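Local coordinates for protein alpha-1,2-mannosyltransferase (Ktr4), putative (Neosartorya fumigata, PDB 7BOP) that is a putative fungal mannosyltransferase of the GT-A clan, holding guanosine-5'-diphosphate and a manganese ion in its nucleotide pocket, at residues N68-D82 / L184-K196. Residues are numbered along the deposited sequence; the frame is centred on the assembly and turned at random.
Sequences NAALISLVRNEELED and LKNYKYYWRVEPK. With MN (manganese (II) ion), chain G; GDP (guanosine-5'-diphosphate), chain H.
Val-193 O is gripped by two donors: Ser-73 OG, at 2.7 Å and from above the carbonyl plane, and a water that also accepts from Leu-74 N. The hydroxyl reaches it because OG lies anti to the Ser-73 backbone N (chi1 -174°), beside the carbonyl carbon. Upstream, strands 69-74 and 189-192 pair in parallel, Ala-70 and Ile-72 each donating through N and accepting through O; Val-193 N meets Ile-72 O nearly head-on at 2.8 Å. Just ahead of strand 69-74, Asn-68 O accepts from Lys-188 N and, weakly, Tyr-189 N, while its ND2 donates to Asn-186 O at 3.0 Å, with the acceptor in the plane of the Asn-68 amide.

On one face, Leu-71 CD2 packs 3.6 Å from Trp-191 CB, the two side chains running alongside; helix 80-98 touches both, and helix 207-213 also packs on Trp-191. On the other, Ile-72 CD1 touches Tyr-190 CD2 and its CG2 branch meets Leu-184 CD2. Pro-195 CG packs against both Val-75 CG2 and the Glu-79 carboxylate carbon.

Beyond the strands both segments turn to guanosine-5'-diphosphate. Leu-74 O and Glu-79 OE1 accept from its O3' and O2', each at 2.6 Å; Glu-79 also salt-bridges Arg-76, whose guanidinium lays one face over the base near N7. Glu-194 OE2 binds the manganese ion at 2.0 Å together with both phosphates and His-343, while its OE1 takes Arg-192 NH2, an arginine also paired with Asp-316. Nucleotide and metal gathered just past the C-terminal ends of neighbouring parallel strands are consistent with the Rossmann-like nucleotide-binding half of a GT-A glycosyltransferase.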
ATOM      1  N   ASN A  68      13.077  -9.336  11.739  1.00 34.63           N
ATOM      2  CA  ASN A  68      12.339  -8.343  12.533  1.00 34.01           C
ATOM      3  C   ASN A  68      11.259  -7.638  11.689  1.00 34.74           C
ATOM      4  O   ASN A  68      11.432  -6.507  11.207  1.00 33.60           O
ATOM      5  CB  ASN A  68      13.260  -7.352  13.252  1.00 36.20           C
ATOM      6  CG  ASN A  68      14.199  -6.615  12.324  1.00 38.23           C
ATOM      7  OD1 ASN A  68      14.595  -7.128  11.279  1.00 39.72           O
ATOM      8  ND2 ASN A  68      14.581  -5.401  12.716  1.00 39.99           N
ATOM      9  N   ALA A  69      10.142  -8.337  11.545  1.00 33.72           N
ATOM     10  CA  ALA A  69       9.034  -7.903  10.702  1.00 34.51           C
ATOM     11  C   ALA A  69       7.710  -8.252  11.361  1.00 34.46           C
ATOM     12  O   ALA A  69       7.652  -9.140  12.220  1.00 33.97           O
ATOM     13  CB  ALA A  69       9.144  -8.548   9.326  1.00 33.51           C
ATOM     14  N   ALA A  70       6.657  -7.534  10.980  1.00 31.53           N
ATOM     15  CA  ALA A  70       5.331  -7.763  11.514  1.00 31.30           C
ATOM     16  C   ALA A  70       4.261  -7.549  10.450  1.00 32.50           C
ATOM     17  O   ALA A  70       4.436  -6.757   9.523  1.00 31.23           O
ATOM     18  CB  ALA A  70       5.073  -6.836  12.686  1.00 32.30           C
ATOM     19  N   LEU A  71       3.162  -8.272  10.608  1.00 32.29           N
ATOM     20  CA  LEU A  71       1.914  -7.972   9.930  1.00 33.81           C
ATOM     21  C   LEU A  71       1.289  -6.842  10.726  1.00 35.16           C
ATOM     22  O   LEU A  71       1.215  -6.942  11.961  1.00 34.41           O
ATOM     23  CB  LEU A  71       0.996  -9.199   9.946  1.00 34.08           C
ATOM     24  CG  LEU A  71       1.587 -10.438   9.265  1.00 35.14           C
ATOM     25  CD1 LEU A  71       0.823 -11.696   9.636  1.00 35.60           C
ATOM     26  CD2 LEU A  71       1.651 -10.256   7.753  1.00 36.79           C
ATOM     27  N   ILE A  72       0.873  -5.763  10.052  1.00 33.09           N
ATOM     28  CA  ILE A  72       0.286  -4.606  10.741  1.00 32.35           C
ATOM     29  C   ILE A  72      -1.042  -4.217  10.130  1.00 33.65           C
ATOM     30  O   ILE A  72      -1.289  -4.448   8.933  1.00 32.00           O
ATOM     31  CB  ILE A  72       1.230  -3.376  10.809  1.00 33.18           C
ATOM     32  CG1 ILE A  72       1.445  -2.718   9.436  1.00 31.77           C
ATOM     33  CG2 ILE A  72       2.571  -3.757  11.441  1.00 33.46           C
ATOM     34  CD1 ILE A  72       2.246  -1.434   9.520  1.00 33.00           C
ATOM     35  N   SER A  73      -1.907  -3.633  10.951  1.00 32.57           N
ATOM     36  CA  SER A  73      -3.218  -3.219  10.473  1.00 33.41           C
ATOM     37  C   SER A  73      -3.766  -2.078  11.314  1.00 35.72           C
ATOM     38  O   SER A  73      -3.868  -2.207  12.535  1.00 33.76           O
ATOM     39  CB  SER A  73      -4.188  -4.401  10.460  1.00 33.99           C
ATOM     40  OG  SER A  73      -5.433  -4.054   9.873  1.00 34.23           O
ATOM     41  N   LEU A  74      -4.066  -0.955  10.656  1.00 35.39           N
ATOM     42  CA  LEU A  74      -4.871   0.112  11.244  1.00 36.58           C
ATOM     43  C   LEU A  74      -6.317  -0.275  11.028  1.00 37.53           C
ATOM     44  O   LEU A  74      -6.753  -0.441   9.890  1.00 39.38           O
ATOM     45  CB  LEU A  74      -4.586   1.460  10.581  1.00 37.67           C
ATOM     46  CG  LEU A  74      -5.308   2.665  11.207  1.00 37.54           C
ATOM     47  CD1 LEU A  74      -4.696   3.056  12.549  1.00 36.22           C
ATOM     48  CD2 LEU A  74      -5.290   3.849  10.249  1.00 37.66           C
ATOM     49  N   VAL A  75      -7.063  -0.447  12.115  1.00 35.94           N
ATOM     50  CA  VAL A  75      -8.398  -1.028  12.030  1.00 36.14           C
ATOM     51  C   VAL A  75      -9.255  -0.600  13.228  1.00 38.91           C
ATOM     52  O   VAL A  75      -8.728  -0.302  14.315  1.00 38.55           O
ATOM     53  CB  VAL A  75      -8.309  -2.573  11.873  1.00 35.82           C
ATOM     54  CG1 VAL A  75      -7.597  -3.237  13.054  1.00 36.60           C
ATOM     55  CG2 VAL A  75      -9.672  -3.201  11.653  1.00 35.80           C
ATOM     56  N   ARG A  76     -10.562  -0.540  12.993  1.00 40.33           N
ATOM     57  CA  ARG A  76     -11.553  -0.185  14.011  1.00 43.88           C
ATOM     58  C   ARG A  76     -12.151  -1.438  14.660  1.00 41.70           C
ATOM     59  O   ARG A  76     -12.183  -2.514  14.063  1.00 39.39           O
ATOM     60  CB  ARG A  76     -12.679   0.665  13.386  1.00 45.85           C
ATOM     61  CG  ARG A  76     -12.248   2.066  12.978  1.00 50.07           C
ATOM     62  CD  ARG A  76     -13.234   2.766  12.046  1.00 54.66           C
ATOM     63  NE  ARG A  76     -13.023   2.356  10.652  1.00 60.57           N
ATOM     64  CZ  ARG A  76     -13.160   3.127   9.566  1.00 65.53           C
ATOM     65  NH1 ARG A  76     -13.497   4.416   9.650  1.00 67.81           N
ATOM     66  NH2 ARG A  76     -12.926   2.594   8.357  1.00 66.40           N
ATOM     67  N   ASN A  77     -12.647  -1.280  15.887  1.00 42.08           N
ATOM     68  CA  ASN A  77     -13.382  -2.346  16.571  1.00 41.29           C
ATOM     69  C   ASN A  77     -14.582  -2.837  15.764  1.00 39.85           C
ATOM     70  O   ASN A  77     -14.848  -4.028  15.701  1.00 39.91           O
ATOM     71  CB  ASN A  77     -13.846  -1.866  17.952  1.00 42.81           C
ATOM     72  CG  ASN A  77     -12.694  -1.713  18.926  1.00 42.99           C
ATOM     73  OD1 ASN A  77     -11.985  -2.680  19.207  1.00 43.43           O
ATOM     74  ND2 ASN A  77     -12.502  -0.502  19.452  1.00 42.54           N
ATOM     75  N   GLU A  78     -15.256  -1.915  15.092  1.00 41.13           N
ATOM     76  CA  GLU A  78     -16.468  -2.222  14.325  1.00 43.93           C
ATOM     77  C   GLU A  78     -16.192  -3.037  13.042  1.00 42.64           C
ATOM     78  O   GLU A  78     -17.122  -3.604  12.458  1.00 39.83           O
ATOM     79  CB  GLU A  78     -17.208  -0.924  13.975  1.00 49.41           C
ATOM     80  CG  GLU A  78     -17.790  -0.180  15.183  1.00 54.60           C
ATOM     81  CD  GLU A  78     -16.761   0.537  16.076  1.00 59.27           C
ATOM     82  OE1 GLU A  78     -15.583   0.738  15.667  1.00 56.23           O
ATOM     83  OE2 GLU A  78     -17.139   0.896  17.217  1.00 64.05           O
ATOM     84  N   GLU A  79     -14.924  -3.095  12.616  1.00 39.98           N
ATOM     85  CA  GLU A  79     -14.513  -3.876  11.438  1.00 40.83           C
ATOM     86  C   GLU A  79     -14.013  -5.279  11.790  1.00 40.87           C
ATOM     87  O   GLU A  79     -13.470  -5.978  10.932  1.00 39.83           O
ATOM     88  CB  GLU A  79     -13.435  -3.105  10.655  1.00 42.10           C
ATOM     89  CG  GLU A  79     -13.922  -1.755  10.146  1.00 42.57           C
ATOM     90  CD  GLU A  79     -12.817  -0.890   9.567  1.00 43.63           C
ATOM     91  OE1 GLU A  79     -11.756  -0.717  10.208  1.00 41.80           O
ATOM     92  OE2 GLU A  79     -13.034  -0.340   8.477  1.00 46.10           O
ATOM     93  N   LEU A  80     -14.244  -5.715  13.030  1.00 40.72           N
ATOM     94  CA  LEU A  80     -13.727  -6.982  13.522  1.00 39.28           C
ATOM     95  C   LEU A  80     -14.072  -8.173  12.637  1.00 38.50           C
ATOM     96  O   LEU A  80     -13.184  -8.946  12.275  1.00 36.92           O
ATOM     97  CB  LEU A  80     -14.216  -7.232  14.960  1.00 39.84           C
ATOM     98  CG  LEU A  80     -13.799  -8.535  15.638  1.00 39.44           C
ATOM     99  CD1 LEU A  80     -12.291  -8.722  15.613  1.00 39.17           C
ATOM    100  CD2 LEU A  80     -14.326  -8.546  17.067  1.00 39.97           C
ATOM    101  N   GLU A  81     -15.343  -8.336  12.284  1.00 38.55           N
ATOM    102  CA  GLU A  81     -15.736  -9.497  11.469  1.00 41.81           C
ATOM    103  C   GLU A  81     -15.009  -9.532  10.113  1.00 39.12           C
ATOM    104  O   GLU A  81     -14.551 -10.587   9.675  1.00 37.95           O
ATOM    105  CB  GLU A  81     -17.257  -9.560  11.265  1.00 44.77           C
ATOM    106  CG  GLU A  81     -18.065  -9.842  12.532  1.00 49.79           C
ATOM    107  CD  GLU A  81     -17.756 -11.181  13.189  1.00 54.87           C
ATOM    108  OE1 GLU A  81     -18.054 -11.317  14.397  1.00 61.85           O
ATOM    109  OE2 GLU A  81     -17.215 -12.101  12.523  1.00 57.94           O
ATOM    110  N   ASP A  82     -14.899  -8.378   9.466  1.00 38.84           N
ATOM    111  CA  ASP A  82     -14.168  -8.284   8.194  1.00 39.01           C
ATOM    112  C   ASP A  82     -12.665  -8.512   8.384  1.00 37.93           C
ATOM    113  O   ASP A  82     -12.025  -9.124   7.525  1.00 37.02           O
ATOM    114  CB  ASP A  82     -14.423  -6.936   7.522  1.00 39.55           C
ATOM    115  CG  ASP A  82     -15.841  -6.813   6.959  1.00 40.63           C
ATOM    116  OD1 ASP A  82     -16.489  -7.836   6.688  1.00 39.81           O
ATOM    117  OD2 ASP A  82     -16.298  -5.677   6.763  1.00 43.91           O
ATOM    118  N   LEU A 184       6.775  -0.175  16.708  1.00 34.02           N
ATOM    119  CA  LEU A 184       7.544  -0.629  15.550  1.00 35.03           C
ATOM    120  C   LEU A 184       9.029  -0.272  15.581  1.00 36.04           C
ATOM    121  O   LEU A 184       9.745  -0.562  14.621  1.00 33.58           O
ATOM    122  CB  LEU A 184       6.909  -0.085  14.258  1.00 34.79           C
ATOM    123  CG  LEU A 184       5.494  -0.570  13.960  1.00 35.33           C
ATOM    124  CD1 LEU A 184       5.027   0.001  12.620  1.00 34.69           C
ATOM    125  CD2 LEU A 184       5.419  -2.091  13.941  1.00 37.65           C
ATOM    126  N   LYS A 185       9.508   0.317  16.675  1.00 38.37           N
ATOM    127  CA  LYS A 185      10.892   0.802  16.749  1.00 39.96           C
ATOM    128  C   LYS A 185      11.942  -0.267  16.417  1.00 38.34           C
ATOM    129  O   LYS A 185      12.906   0.011  15.704  1.00 38.56           O
ATOM    130  CB  LYS A 185      11.180   1.392  18.135  1.00 46.56           C
ATOM    131  CG  LYS A 185      12.486   2.164  18.212  1.00 52.74           C
ATOM    132  CD  LYS A 185      12.878   2.445  19.653  1.00 60.87           C
ATOM    133  CE  LYS A 185      14.248   3.108  19.742  1.00 65.89           C
ATOM    134  NZ  LYS A 185      14.913   2.782  21.036  1.00 72.25           N
ATOM    135  N   ASN A 186      11.761  -1.485  16.921  1.00 37.23           N
ATOM    136  CA  ASN A 186      12.730  -2.560  16.662  1.00 39.89           C
ATOM    137  C   ASN A 186      12.435  -3.417  15.422  1.00 38.75           C
ATOM    138  O   ASN A 186      13.116  -4.409  15.184  1.00 39.25           O
ATOM    139  CB  ASN A 186      12.879  -3.434  17.913  1.00 42.29           C
ATOM    140  CG  ASN A 186      13.373  -2.635  19.114  1.00 45.46           C
ATOM    141  OD1 ASN A 186      14.255  -1.781  18.986  1.00 47.31           O
ATOM    142  ND2 ASN A 186      12.793  -2.896  20.278  1.00 47.83           N
ATOM    143  N   TYR A 187      11.456  -3.003  14.615  1.00 36.64           N
ATOM    144  CA  TYR A 187      11.100  -3.692  13.378  1.00 34.69           C
ATOM    145  C   TYR A 187      11.667  -2.956  12.181  1.00 32.44           C
ATOM    146  O   TYR A 187      11.779  -1.738  12.204  1.00 32.39           O
ATOM    147  CB  TYR A 187       9.578  -3.779  13.268  1.00 34.54           C
ATOM    148  CG  TYR A 187       8.984  -4.732  14.264  1.00 35.49           C
ATOM    149  CD1 TYR A 187       8.665  -4.323  15.561  1.00 38.11           C
ATOM    150  CD2 TYR A 187       8.760  -6.058  13.924  1.00 35.16           C
ATOM    151  CE1 TYR A 187       8.124  -5.215  16.484  1.00 37.59           C
ATOM    152  CE2 TYR A 187       8.223  -6.956  14.833  1.00 35.67           C
ATOM    153  CZ  TYR A 187       7.911  -6.529  16.110  1.00 38.74           C
ATOM    154  OH  TYR A 187       7.374  -7.432  16.988  1.00 41.36           O
ATOM    155  N   LYS A 188      12.042  -3.708  11.153  1.00 32.24           N
ATOM    156  CA  LYS A 188      12.503  -3.157   9.889  1.00 33.07           C
ATOM    157  C   LYS A 188      11.479  -3.333   8.748  1.00 32.33           C
ATOM    158  O   LYS A 188      11.431  -2.482   7.868  1.00 31.80           O
ATOM    159  CB  LYS A 188      13.829  -3.790   9.493  1.00 34.97           C
ATOM    160  CG  LYS A 188      14.452  -3.213   8.228  1.00 37.97           C
ATOM    161  CD  LYS A 188      15.880  -3.706   8.035  1.00 40.47           C
ATOM    162  CE  LYS A 188      16.495  -3.196   6.745  1.00 42.68           C
ATOM    163  NZ  LYS A 188      16.544  -1.718   6.718  1.00 47.12           N
ATOM    164  N   TYR A 189      10.703  -4.424   8.742  1.00 31.48           N
ATOM    165  CA  TYR A 189       9.740  -4.681   7.656  1.00 31.93           C
ATOM    166  C   TYR A 189       8.333  -4.802   8.172  1.00 32.04           C
ATOM    167  O   TYR A 189       8.101  -5.243   9.298  1.00 31.12           O
ATOM    168  CB  TYR A 189      10.122  -5.933   6.855  1.00 31.39           C
ATOM    169  CG  TYR A 189      11.487  -5.819   6.217  1.00 32.20           C
ATOM    170  CD1 TYR A 189      11.646  -5.231   4.967  1.00 33.10           C
ATOM    171  CD2 TYR A 189      12.624  -6.277   6.877  1.00 32.77           C
ATOM    172  CE1 TYR A 189      12.902  -5.106   4.383  1.00 34.28           C
ATOM    173  CE2 TYR A 189      13.883  -6.157   6.307  1.00 34.15           C
ATOM    174  CZ  TYR A 189      14.021  -5.571   5.062  1.00 33.13           C
ATOM    175  OH  TYR A 189      15.272  -5.448   4.498  1.00 34.66           O
ATOM    176  N   TYR A 190       7.380  -4.400   7.339  1.00 29.98           N
ATOM    177  CA  TYR A 190       5.976  -4.517   7.666  1.00 28.63           C
ATOM    178  C   TYR A 190       5.221  -5.047   6.460  1.00 30.24           C
ATOM    179  O   TYR A 190       5.646  -4.846   5.311  1.00 28.02           O
ATOM    180  CB  TYR A 190       5.408  -3.164   8.112  1.00 29.24           C
ATOM    181  CG  TYR A 190       5.237  -2.169   6.973  1.00 29.22           C
ATOM    182  CD1 TYR A 190       6.320  -1.441   6.499  1.00 29.15           C
ATOM    183  CD2 TYR A 190       3.991  -1.970   6.367  1.00 30.32           C
ATOM    184  CE1 TYR A 190       6.179  -0.543   5.450  1.00 29.99           C
ATOM    185  CE2 TYR A 190       3.837  -1.063   5.320  1.00 29.87           C
ATOM    186  CZ  TYR A 190       4.938  -0.362   4.864  1.00 30.12           C
ATOM    187  OH  TYR A 190       4.821   0.529   3.824  1.00 29.56           O
ATOM    188  N   TRP A 191       4.118  -5.726   6.743  1.00 29.80           N
ATOM    189  CA  TRP A 191       3.124  -6.130   5.739  1.00 30.19           C
ATOM    190  C   TRP A 191       1.818  -5.515   6.229  1.00 30.87           C
ATOM    191  O   TRP A 191       1.242  -5.963   7.224  1.00 31.11           O
ATOM    192  CB  TRP A 191       3.037  -7.657   5.637  1.00 29.86           C
ATOM    193  CG  TRP A 191       2.084  -8.230   4.604  1.00 30.28           C
ATOM    194  CD1 TRP A 191       1.009  -7.614   4.025  1.00 29.82           C
ATOM    195  CD2 TRP A 191       2.116  -9.555   4.062  1.00 31.99           C
ATOM    196  NE1 TRP A 191       0.389  -8.455   3.154  1.00 30.53           N
ATOM    197  CE2 TRP A 191       1.043  -9.657   3.147  1.00 31.86           C
ATOM    198  CE3 TRP A 191       2.960 -10.659   4.243  1.00 31.70           C
ATOM    199  CZ2 TRP A 191       0.787 -10.815   2.413  1.00 32.25           C
ATOM    200  CZ3 TRP A 191       2.701 -11.823   3.519  1.00 33.24           C
ATOM    201  CH2 TRP A 191       1.621 -11.887   2.608  1.00 32.92           C
ATOM    202  N   ARG A 192       1.370  -4.473   5.534  1.00 30.03           N
ATOM    203  CA  ARG A 192       0.130  -3.796   5.860  1.00 30.06           C
ATOM    204  C   ARG A 192      -1.067  -4.590   5.345  1.00 30.39           C
ATOM    205  O   ARG A 192      -1.108  -4.984   4.177  1.00 28.63           O
ATOM    206  CB  ARG A 192       0.117  -2.381   5.273  1.00 30.14           C
ATOM    207  CG  ARG A 192      -1.228  -1.678   5.404  1.00 31.44           C
ATOM    208  CD  ARG A 192      -1.107  -0.216   5.036  1.00 33.39           C
ATOM    209  NE  ARG A 192      -2.404   0.353   4.690  1.00 33.94           N
ATOM    210  CZ  ARG A 192      -2.580   1.525   4.081  1.00 35.55           C
ATOM    211  NH1 ARG A 192      -1.539   2.288   3.749  1.00 34.37           N
ATOM    212  NH2 ARG A 192      -3.815   1.933   3.799  1.00 36.04           N
ATOM    213  N   VAL A 193      -2.051  -4.770   6.221  1.00 29.48           N
ATOM    214  CA  VAL A 193      -3.250  -5.522   5.938  1.00 31.88           C
ATOM    215  C   VAL A 193      -4.464  -4.667   6.297  1.00 32.68           C
ATOM    216  O   VAL A 193      -4.452  -3.960   7.310  1.00 33.32           O
ATOM    217  CB  VAL A 193      -3.282  -6.815   6.793  1.00 35.15           C
ATOM    218  CG1 VAL A 193      -4.493  -7.664   6.452  1.00 35.69           C
ATOM    219  CG2 VAL A 193      -1.993  -7.601   6.600  1.00 36.08           C
ATOM    220  N   GLU A 194      -5.507  -4.744   5.471  1.00 32.25           N
ATOM    221  CA  GLU A 194      -6.786  -4.109   5.752  1.00 32.55           C
ATOM    222  C   GLU A 194      -7.872  -5.153   5.935  1.00 33.09           C
ATOM    223  O   GLU A 194      -7.784  -6.235   5.364  1.00 32.63           O
ATOM    224  CB  GLU A 194      -7.211  -3.202   4.595  1.00 35.52           C
ATOM    225  CG  GLU A 194      -6.408  -1.922   4.500  1.00 37.32           C
ATOM    226  CD  GLU A 194      -7.080  -0.805   3.704  1.00 38.70           C
ATOM    227  OE1 GLU A 194      -6.330   0.176   3.511  1.00 38.61           O
ATOM    228  OE2 GLU A 194      -8.295  -0.870   3.284  1.00 40.68           O
ATOM    229  N   PRO A 195      -8.933  -4.811   6.686  1.00 33.96           N
ATOM    230  CA  PRO A 195     -10.087  -5.706   6.754  1.00 35.59           C
ATOM    231  C   PRO A 195     -10.818  -5.821   5.410  1.00 35.93           C
ATOM    232  O   PRO A 195     -10.709  -4.936   4.573  1.00 36.34           O
ATOM    233  CB  PRO A 195     -10.985  -5.045   7.805  1.00 37.00           C
ATOM    234  CG  PRO A 195     -10.599  -3.616   7.795  1.00 38.93           C
ATOM    235  CD  PRO A 195      -9.141  -3.575   7.463  1.00 37.46           C
ATOM    236  N   LYS A 196     -11.515  -6.939   5.220  1.00 37.37           N
ATOM    237  CA  LYS A 196     -12.345  -7.202   4.058  1.00 39.36           C
ATOM    238  C   LYS A 196     -11.544  -7.419   2.766  1.00 39.39           C
ATOM    239  O   LYS A 196     -12.054  -7.171   1.679  1.00 42.58           O
ATOM    240  CB  LYS A 196     -13.384  -6.092   3.868  1.00 40.95           C
ATOM    241  CG  LYS A 196     -14.684  -6.573   3.230  1.00 46.25           C
ATOM    242  CD  LYS A 196     -15.689  -5.434   3.145  1.00 50.51           C
ATOM    243  CE  LYS A 196     -16.836  -5.743   2.196  1.00 56.31           C
ATOM    244  NZ  LYS A 196     -17.824  -6.677   2.794  1.00 60.80           N
TER
HETATM  245 MN    MN G 401     -10.125  -0.511   2.620  1.00 43.95          MN
HETATM  246  PB  GDP H 402     -10.481   2.558   1.725  1.00 50.77           P
HETATM  247  O1B GDP H 402     -11.938   2.509   1.362  1.00 50.65           O
HETATM  248  O2B GDP H 402      -9.786   1.185   1.734  1.00 47.74           O
HETATM  249  O3B GDP H 402      -9.667   3.638   1.041  1.00 48.79           O
HETATM  250  O3A GDP H 402     -10.571   3.060   3.269  1.00 49.25           O
HETATM  251  PA  GDP H 402     -10.808   2.113   4.566  1.00 48.06           P
HETATM  252  O1A GDP H 402     -12.071   2.534   5.278  1.00 47.04           O
HETATM  253  O2A GDP H 402     -10.573   0.645   4.148  1.00 48.67           O
HETATM  254  O5' GDP H 402      -9.583   2.681   5.441  1.00 46.05           O
HETATM  255  C5' GDP H 402      -8.233   2.320   5.148  1.00 46.57           C
HETATM  256  C4' GDP H 402      -7.619   1.581   6.334  1.00 46.69           C
HETATM  257  O4' GDP H 402      -7.583   2.457   7.464  1.00 46.54           O
HETATM  258  C3' GDP H 402      -8.413   0.370   6.803  1.00 45.40           C
HETATM  259  O3' GDP H 402      -7.476  -0.574   7.345  1.00 43.60           O
HETATM  260  C2' GDP H 402      -9.351   0.917   7.867  1.00 46.38           C
HETATM  261  O2' GDP H 402      -9.703  -0.071   8.835  1.00 44.16           O
HETATM  262  C1' GDP H 402      -8.509   2.037   8.470  1.00 45.21           C
HETATM  263  N9  GDP H 402      -9.203   3.254   8.957  1.00 47.09           N
HETATM  264  C8  GDP H 402      -9.809   4.243   8.242  1.00 45.68           C
HETATM  265  N7  GDP H 402     -10.267   5.209   9.073  1.00 44.77           N
HETATM  266  C5  GDP H 402      -9.948   4.853  10.333  1.00 45.48           C
HETATM  267  C6  GDP H 402     -10.127   5.410  11.691  1.00 44.45           C
HETATM  268  O6  GDP H 402     -10.723   6.491  11.825  1.00 41.97           O
HETATM  269  N1  GDP H 402      -9.636   4.728  12.748  1.00 44.87           N
HETATM  270  C2  GDP H 402      -8.975   3.551  12.599  1.00 44.27           C
HETATM  271  N2  GDP H 402      -8.498   2.889  13.684  1.00 43.47           N
HETATM  272  N3  GDP H 402      -8.786   2.981  11.383  1.00 43.81           N
HETATM  273  C4  GDP H 402      -9.235   3.576  10.249  1.00 44.89           C
HETATM  274  O   HOH W   1      -4.275  -1.047   7.656  1.00 33.44           O
HETATM  275  O   HOH W   2     -18.892  -5.193   5.322  1.00 61.27           O
HETATM  276  O   HOH W   3     -10.944  -2.260   3.994  1.00 41.60           O
HETATM  277  O   HOH W   4     -12.408  -0.397   2.120  1.00 43.11           O